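Local coordinates for ABC-type transport auxiliary lipoprotein component domain-containing protein (Xanthomonas campestris pv. campestris, PDB 2IQI) that is of unknown function but probably serves as the auxiliary lipoprotein component of an ABC-type transport system, at residues Ser150-Asp154 against Thr155-Ala159; Leu130-Ser134 against Asp135-Val139; Gln168-Thr171 against Glu172-Trp176. One frame throughout, in Å; residues are numbered along the deposited sequence.

Contact 1: residues Ser150-Asp154 against Thr155-Ala159; sequences SSSTD and TAAVA
Asp154 and Val158 are joined by the first backbone bond of helix 155-185: Val158 N donates to Asp154 O at 3.2 Å, in the carbonyl plane. Ala157 N also reaches this oxygen, though at a poorer angle of 125° that makes the bond weak, so one carbonyl receives two amides of the opening turn. Before it, residues 150-154 run as a loop that leaves strand 137-149 and curls back over the helix start, which brings the CA atoms of Ser150 and Val158 to 5.5 Å. Asp154 occupies the N-cap position, but its side chain makes no capping bond; an acidic residue still suits the place, since its charge probably interacts well with the positive end of the helix dipole.

The loop is shaped by its serines, whose short hydroxyl arms can fold back on nearby backbone. Ser152 forms an ST turn: OG accepts from Asp154 N at 3.2 Å, having swung between its own backbone N and carbonyl carbon (chi1 85°). Ser150, which is buried, donates through OG to Ser152 O at 2.8 Å, again in the carbonyl plane, which ties Ser150 to the backbone two residues on.

Both hydroxyls also lean on the methyl of Ala157, which points toward the loop. Its CB lies 3.4 Å from Ser150 OG and 3.5 Å from Ser152 OG, and the small alanine lets the loop come close to the helix. Val158 CG2 lies 3.6 Å from Asp154 O, while its side chain also packs on Tyr60. The CB of Thr155 points away from the loop overall, and its OG1 is hydrogen-bonded to Tyr13 OH on strand 11-13.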
loop_
_atom_site.group_PDB
_atom_site.type_symbol
_atom_site.label_atom_id
_atom_site.label_comp_id
_atom_site.label_asym_id
_atom_site.label_seq_id
_atom_site.Cartn_x
_atom_site.Cartn_y
_atom_site.Cartn_z
ATOM N N SER A 150 1.127 -3.460 17.116
ATOM C CA SER A 150 0.209 -2.550 17.737
ATOM C C SER A 150 0.505 -2.547 19.224
ATOM O O SER A 150 0.998 -3.528 19.744
ATOM C CB SER A 150 -1.192 -3.078 17.526
ATOM O OG SER A 150 -2.097 -2.347 18.308
ATOM N N SER A 151 0.194 -1.460 19.917
ATOM C CA SER A 151 0.550 -1.379 21.306
ATOM C C SER A 151 -0.525 -1.792 22.317
ATOM O O SER A 151 -0.189 -2.151 23.473
ATOM C CB SER A 151 1.301 -0.083 21.658
ATOM O OG SER A 151 0.718 1.070 21.153
ATOM N N SER A 152 -1.789 -1.832 21.899
ATOM C CA SER A 152 -2.784 -2.605 22.648
ATOM C C SER A 152 -3.757 -3.345 21.720
ATOM O O SER A 152 -3.603 -3.312 20.524
ATOM C CB SER A 152 -3.526 -1.711 23.627
ATOM O OG SER A 152 -4.602 -1.069 22.985
ATOM N N THR A 153 -4.763 -4.012 22.257
ATOM C CA THR A 153 -5.735 -4.679 21.407
ATOM C C THR A 153 -6.932 -3.790 20.979
ATOM O O THR A 153 -7.736 -4.242 20.164
ATOM C CB THR A 153 -6.258 -5.982 22.075
ATOM O OG1 THR A 153 -6.883 -5.654 23.305
ATOM C CG2 THR A 153 -5.121 -6.931 22.403
ATOM N N ASP A 154 -7.069 -2.561 21.516
ATOM C CA ASP A 154 -8.194 -1.694 21.110
ATOM C C ASP A 154 -8.034 -1.323 19.636
ATOM O O ASP A 154 -6.928 -1.051 19.172
ATOM C CB ASP A 154 -8.368 -0.340 21.879
ATOM C CG ASP A 154 -7.908 -0.346 23.382
ATOM O OD1 ASP A 154 -7.952 -1.378 24.128
ATOM O OD2 ASP A 154 -7.537 0.773 23.835
ATOM N N THR A 155 -9.147 -1.232 18.924
ATOM C CA THR A 155 -9.101 -0.880 17.521
ATOM C C THR A 155 -8.336 0.423 17.249
ATOM O O THR A 155 -7.579 0.484 16.274
ATOM C CB THR A 155 -10.493 -0.940 16.841
ATOM O OG1 THR A 155 -11.301 0.112 17.334
ATOM C CG2 THR A 155 -11.197 -2.264 17.170
ATOM N N ALA A 156 -8.465 1.434 18.105
ATOM C CA ALA A 156 -7.598 2.647 17.962
ATOM C C ALA A 156 -6.067 2.382 17.909
ATOM O O ALA A 156 -5.347 3.054 17.155
ATOM C CB ALA A 156 -7.893 3.693 19.019
ATOM N N ALA A 157 -5.571 1.444 18.717
ATOM C CA ALA A 157 -4.165 1.092 18.656
ATOM C C ALA A 157 -3.853 0.391 17.312
ATOM O O ALA A 157 -2.799 0.612 16.693
ATOM C CB ALA A 157 -3.750 0.203 19.880
ATOM N N VAL A 158 -4.798 -0.427 16.878
ATOM C CA VAL A 158 -4.658 -1.190 15.654
ATOM C C VAL A 158 -4.584 -0.263 14.416
ATOM O O VAL A 158 -3.771 -0.473 13.507
ATOM C CB VAL A 158 -5.814 -2.212 15.513
ATOM C CG1 VAL A 158 -5.793 -2.859 14.148
ATOM C CG2 VAL A 158 -5.693 -3.269 16.592
ATOM N N ALA A 159 -5.429 0.765 14.411
ATOM C CA ALA A 159 -5.496 1.703 13.331
ATOM C C ALA A 159 -4.224 2.525 13.288
ATOM O O ALA A 159 -3.732 2.859 12.213
ATOM C CB ALA A 159 -6.690 2.581 13.518
#

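Contact 2: residues Leu130-Ser134 against Asp135-Val139; sequences LLHSS and DQRVV
His132 and Arg137 form an antiparallel hydrogen-bonded pair in the hairpin of strands 121-132 and 137-149. His132 N donates to Arg137 O at 2.9 Å, whereas the return bond from Arg137 N to His132 O is weak; two residues further from the turn, Val139 N meets Leu130 O at 2.8 Å. Gln136 and Arg137 both face His132, a G1 bulge, with Gln136 in the left-handed region.

The polar contacts centre on Asp135 OD2, which has two donors. Arg137 NE approaches nearly along its C-O axis at 2.8 Å, in a salt bridge, while His132 ND1 comes from above the carboxylate plane at 3.2 Å. The arginine chain bends at chi3 (61°), carrying NH2 over one face of the imidazole, 3.4 Å from His132 CG, with the two planes 45° apart.

Apolar contact is made within the non-hydrogen-bonded pair, where Leu131 CD2 lies against Val138 CG2; Val138, beta-branched, suits an extended strand, and the longer Leu131 reaches across to it.

Across the sheet, strand 101-110 borders Leu131 through Lys102, and Tyr101 meets the His132 ring; helix 155-185 packs on Leu130 and Val139 and supplies Asp184, a salt-bridge partner of Arg137 NH2.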
loop_
_atom_site.group_PDB
_atom_site.type_symbol
_atom_site.label_atom_id
_atom_site.label_comp_id
_atom_site.label_asym_id
_atom_site.label_seq_id
_atom_site.Cartn_x
_atom_site.Cartn_y
_atom_site.Cartn_z
ATOM N N LEU A 130 5.457 -3.393 -12.352
ATOM C CA LEU A 130 5.633 -2.229 -13.172
ATOM C C LEU A 130 5.677 -2.698 -14.624
ATOM O O LEU A 130 6.484 -3.548 -14.997
ATOM C CB LEU A 130 6.922 -1.515 -12.788
ATOM C CG LEU A 130 7.147 -0.207 -13.538
ATOM C CD1 LEU A 130 6.044 0.817 -13.145
ATOM C CD2 LEU A 130 8.515 0.349 -13.290
ATOM N N LEU A 131 4.781 -2.171 -15.436
ATOM C CA LEU A 131 4.675 -2.520 -16.857
ATOM C C LEU A 131 5.054 -1.332 -17.710
ATOM O O LEU A 131 4.853 -0.175 -17.317
ATOM C CB LEU A 131 3.251 -2.922 -17.199
ATOM C CG LEU A 131 2.799 -4.240 -16.575
ATOM C CD1 LEU A 131 1.284 -4.411 -16.648
ATOM C CD2 LEU A 131 3.498 -5.418 -17.308
ATOM N N HIS A 132 5.628 -1.622 -18.874
ATOM C CA HIS A 132 5.958 -0.608 -19.860
ATOM C C HIS A 132 4.737 -0.559 -20.773
ATOM O O HIS A 132 4.428 -1.557 -21.439
ATOM C CB HIS A 132 7.242 -1.013 -20.604
ATOM C CG HIS A 132 7.797 0.063 -21.493
ATOM N ND1 HIS A 132 7.889 -0.073 -22.860
ATOM C CD2 HIS A 132 8.276 1.295 -21.210
ATOM C CE1 HIS A 132 8.402 1.023 -23.380
ATOM N NE2 HIS A 132 8.646 1.869 -22.400
ATOM N N SER A 133 4.005 0.561 -20.770
ATOM C CA SER A 133 2.644 0.587 -21.376
ATOM C C SER A 133 2.588 0.113 -22.838
ATOM O O SER A 133 1.650 -0.591 -23.237
ATOM C CB SER A 133 1.985 1.962 -21.239
ATOM O OG SER A 133 2.153 2.492 -19.928
ATOM N N SER A 134 3.611 0.495 -23.609
ATOM C CA SER A 134 3.802 0.059 -25.005
ATOM C C SER A 134 3.766 -1.435 -25.268
ATOM O O SER A 134 2.921 -1.891 -25.998
ATOM C CB SER A 134 5.125 0.574 -25.539
ATOM O OG SER A 134 4.903 1.793 -26.161
ATOM N N ASP A 135 4.716 -2.195 -24.741
ATOM C CA ASP A 135 4.826 -3.588 -25.166
ATOM C C ASP A 135 3.925 -4.484 -24.327
ATOM O O ASP A 135 3.856 -5.707 -24.571
ATOM C CB ASP A 135 6.272 -4.084 -25.050
ATOM C CG ASP A 135 7.291 -2.971 -25.187
ATOM O OD1 ASP A 135 7.163 -2.165 -26.146
ATOM O OD2 ASP A 135 8.227 -2.900 -24.343
ATOM N N GLN A 136 3.250 -3.872 -23.333
ATOM C CA GLN A 136 2.652 -4.591 -22.201
ATOM C C GLN A 136 3.730 -5.515 -21.661
ATOM O O GLN A 136 3.574 -6.748 -21.608
ATOM C CB GLN A 136 1.395 -5.357 -22.639
ATOM C CG GLN A 136 0.161 -4.462 -22.829
ATOM C CD GLN A 136 -1.065 -5.180 -23.465
ATOM O OE1 GLN A 136 -0.955 -6.259 -24.102
ATOM N NE2 GLN A 136 -2.251 -4.546 -23.294
ATOM N N ARG A 137 4.854 -4.888 -21.321
ATOM C CA ARG A 137 6.100 -5.593 -21.012
ATOM C C ARG A 137 6.349 -5.481 -19.531
ATOM O O ARG A 137 6.479 -4.382 -18.994
ATOM C CB ARG A 137 7.294 -4.984 -21.783
ATOM C CG ARG A 137 8.683 -5.597 -21.460
ATOM C CD ARG A 137 9.765 -5.034 -22.340
ATOM N NE ARG A 137 9.895 -3.593 -22.155
ATOM C CZ ARG A 137 10.578 -3.029 -21.157
ATOM N NH1 ARG A 137 11.176 -3.807 -20.272
ATOM N NH2 ARG A 137 10.663 -1.703 -21.028
ATOM N N VAL A 138 6.427 -6.622 -18.869
ATOM C CA VAL A 138 6.730 -6.620 -17.448
ATOM C C VAL A 138 8.157 -6.189 -17.209
ATOM O O VAL A 138 9.082 -6.880 -17.598
ATOM C CB VAL A 138 6.451 -7.965 -16.822
ATOM C CG1 VAL A 138 6.635 -7.864 -15.326
ATOM C CG2 VAL A 138 5.006 -8.383 -17.180
ATOM N N VAL A 139 8.318 -5.018 -16.598
ATOM C CA VAL A 139 9.629 -4.510 -16.262
ATOM C C VAL A 139 10.181 -5.273 -15.067
ATOM O O VAL A 139 11.285 -5.748 -15.105
ATOM C CB VAL A 139 9.589 -3.024 -15.984
ATOM C CG1 VAL A 139 10.889 -2.583 -15.349
ATOM C CG2 VAL A 139 9.344 -2.263 -17.262
#

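Contact 3: residues Gln168-Thr171 against Glu172-Trp176; sequences QVTT and ELVGW
Helix 155-185, the long C-terminal helix that packs across the curved sheet, is in mid-course at residues 168-176, where Gln168 and Glu172 stand one turn apart and lie side by side, pointing the same way. The backbone follows the alpha-helical i to i+4 pattern. Leu173 N donates to Val169 O at 2.9 Å, and Val174 N to Thr170 O at 3.0 Å, almost straight at 177°. The next bond, from Gly175 N to Thr171 O, is weak.

Each residue type matches the side of the helix it occupies. Val169 and Leu173 are buried against Leu126 of strand 121-132, while Thr170 and Val174 turn to helix 69-82, meeting Ala80 and Phe81. A threonine can be buried there because its hydroxyl finds a partner in its own helix: Thr170 OG1 bonds to Leu166 O, just as Thr171 OG1 does to Thr167 O. Across the contact, Val174 CG2 comes within 3.4 Å of Thr170 O.

Long polar chains take the partly exposed side. Gln168 has CG anti to its backbone nitrogen (chi1 177°) and an extended chain beyond, which brings the amide level with the carboxylate of Glu172; its OE1 is meanwhile engaged by Arg148 NH1. The planes of amide and carboxylate stand 48° apart, and Gln168 NE2, with OE2 close to the amide plane, meets Glu172 OE2 nearly along its C-O axis, at 3.1 Å.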
loop_
_atom_site.group_PDB
_atom_site.type_symbol
_atom_site.label_atom_id
_atom_site.label_comp_id
_atom_site.label_asym_id
_atom_site.label_seq_id
_atom_site.Cartn_x
_atom_site.Cartn_y
_atom_site.Cartn_z
ATOM N N GLN A 168 4.989 2.902 5.745
ATOM C CA GLN A 168 6.176 2.126 5.366
ATOM C C GLN A 168 6.060 1.396 4.008
ATOM O O GLN A 168 6.995 1.484 3.218
ATOM C CB GLN A 168 6.628 1.193 6.486
ATOM C CG GLN A 168 7.793 0.332 6.113
ATOM C CD GLN A 168 8.194 -0.685 7.193
ATOM O OE1 GLN A 168 7.917 -0.505 8.374
ATOM N NE2 GLN A 168 8.876 -1.746 6.776
ATOM N N VAL A 169 4.939 0.717 3.711
ATOM C CA VAL A 169 4.823 0.008 2.417
ATOM C C VAL A 169 4.785 0.986 1.252
ATOM O O VAL A 169 5.405 0.717 0.228
ATOM C CB VAL A 169 3.668 -1.100 2.343
ATOM C CG1 VAL A 169 2.287 -0.531 2.065
ATOM C CG2 VAL A 169 3.998 -2.160 1.312
ATOM N N THR A 170 4.080 2.116 1.418
ATOM C CA THR A 170 3.963 3.131 0.376
ATOM C C THR A 170 5.365 3.682 0.099
ATOM O O THR A 170 5.718 3.919 -1.045
ATOM C CB THR A 170 3.021 4.295 0.807
ATOM O OG1 THR A 170 1.718 3.785 1.086
ATOM C CG2 THR A 170 2.900 5.367 -0.249
ATOM N N THR A 171 6.167 3.871 1.149
ATOM C CA THR A 171 7.527 4.413 0.985
ATOM C C THR A 171 8.377 3.421 0.172
ATOM O O THR A 171 9.240 3.806 -0.646
ATOM C CB THR A 171 8.192 4.703 2.352
ATOM O OG1 THR A 171 7.439 5.700 3.041
ATOM C CG2 THR A 171 9.537 5.228 2.168
ATOM N N GLU A 172 8.148 2.138 0.406
ATOM C CA GLU A 172 8.922 1.136 -0.288
ATOM C C GLU A 172 8.449 1.049 -1.741
ATOM O O GLU A 172 9.231 0.738 -2.629
ATOM C CB GLU A 172 8.841 -0.216 0.442
ATOM C CG GLU A 172 9.677 -0.302 1.729
ATOM C CD GLU A 172 9.459 -1.622 2.568
ATOM O OE1 GLU A 172 9.070 -2.715 2.020
ATOM O OE2 GLU A 172 9.714 -1.552 3.811
ATOM N N LEU A 173 7.177 1.335 -1.979
ATOM C CA LEU A 173 6.627 1.201 -3.321
ATOM C C LEU A 173 7.110 2.315 -4.224
ATOM O O LEU A 173 7.609 2.087 -5.318
ATOM C CB LEU A 173 5.112 1.254 -3.281
ATOM C CG LEU A 173 4.424 -0.072 -3.078
ATOM C CD1 LEU A 173 2.932 0.103 -2.684
ATOM C CD2 LEU A 173 4.599 -0.743 -4.423
ATOM N N VAL A 174 6.934 3.526 -3.736
ATOM C CA VAL A 174 7.301 4.690 -4.447
ATOM C C VAL A 174 8.761 4.618 -4.889
ATOM O O VAL A 174 9.083 4.931 -6.051
ATOM C CB VAL A 174 7.002 5.906 -3.600
ATOM C CG1 VAL A 174 7.755 7.122 -4.106
ATOM C CG2 VAL A 174 5.510 6.177 -3.629
ATOM N N GLY A 175 9.636 4.185 -3.981
ATOM C CA GLY A 175 11.062 4.252 -4.198
ATOM C C GLY A 175 11.419 3.181 -5.174
ATOM O O GLY A 175 12.319 3.342 -5.981
ATOM N N TRP A 176 10.697 2.079 -5.140
ATOM C CA TRP A 176 11.042 0.966 -6.014
ATOM C C TRP A 176 10.516 1.235 -7.394
ATOM O O TRP A 176 11.067 0.730 -8.359
ATOM C CB TRP A 176 10.465 -0.315 -5.464
ATOM C CG TRP A 176 10.562 -1.455 -6.318
ATOM C CD1 TRP A 176 11.606 -2.335 -6.401
ATOM C CD2 TRP A 176 9.556 -1.927 -7.210
ATOM N NE1 TRP A 176 11.314 -3.322 -7.322
ATOM C CE2 TRP A 176 10.064 -3.084 -7.839
ATOM C CE3 TRP A 176 8.281 -1.467 -7.574
ATOM C CZ2 TRP A 176 9.329 -3.795 -8.794
ATOM C CZ3 TRP A 176 7.551 -2.184 -8.537
ATOM C CH2 TRP A 176 8.073 -3.329 -9.122
#

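The three contacts follow the chain in the order 2, 1, 3. Contact 2 is the turn between strands 121-132 and 137-149, contact 1 the junction where the second of these strands gives way to helix 155-185, and contact 3 a mid-helix turn. Contacts 1 and 2 lie on opposite sides of the chain's centre, about 40 Å apart between centres, while the centre of contact 3 is about 23 Å from that of contact 1 and about 20 Å from that of contact 2. Only contacts 2 and 3 touch, where Trp176 CH2 packs 4.2 Å from Leu130 N. After strand 137-149 the helix thus runs back over the sheet, from contact 1 past contact 3 toward contact 2.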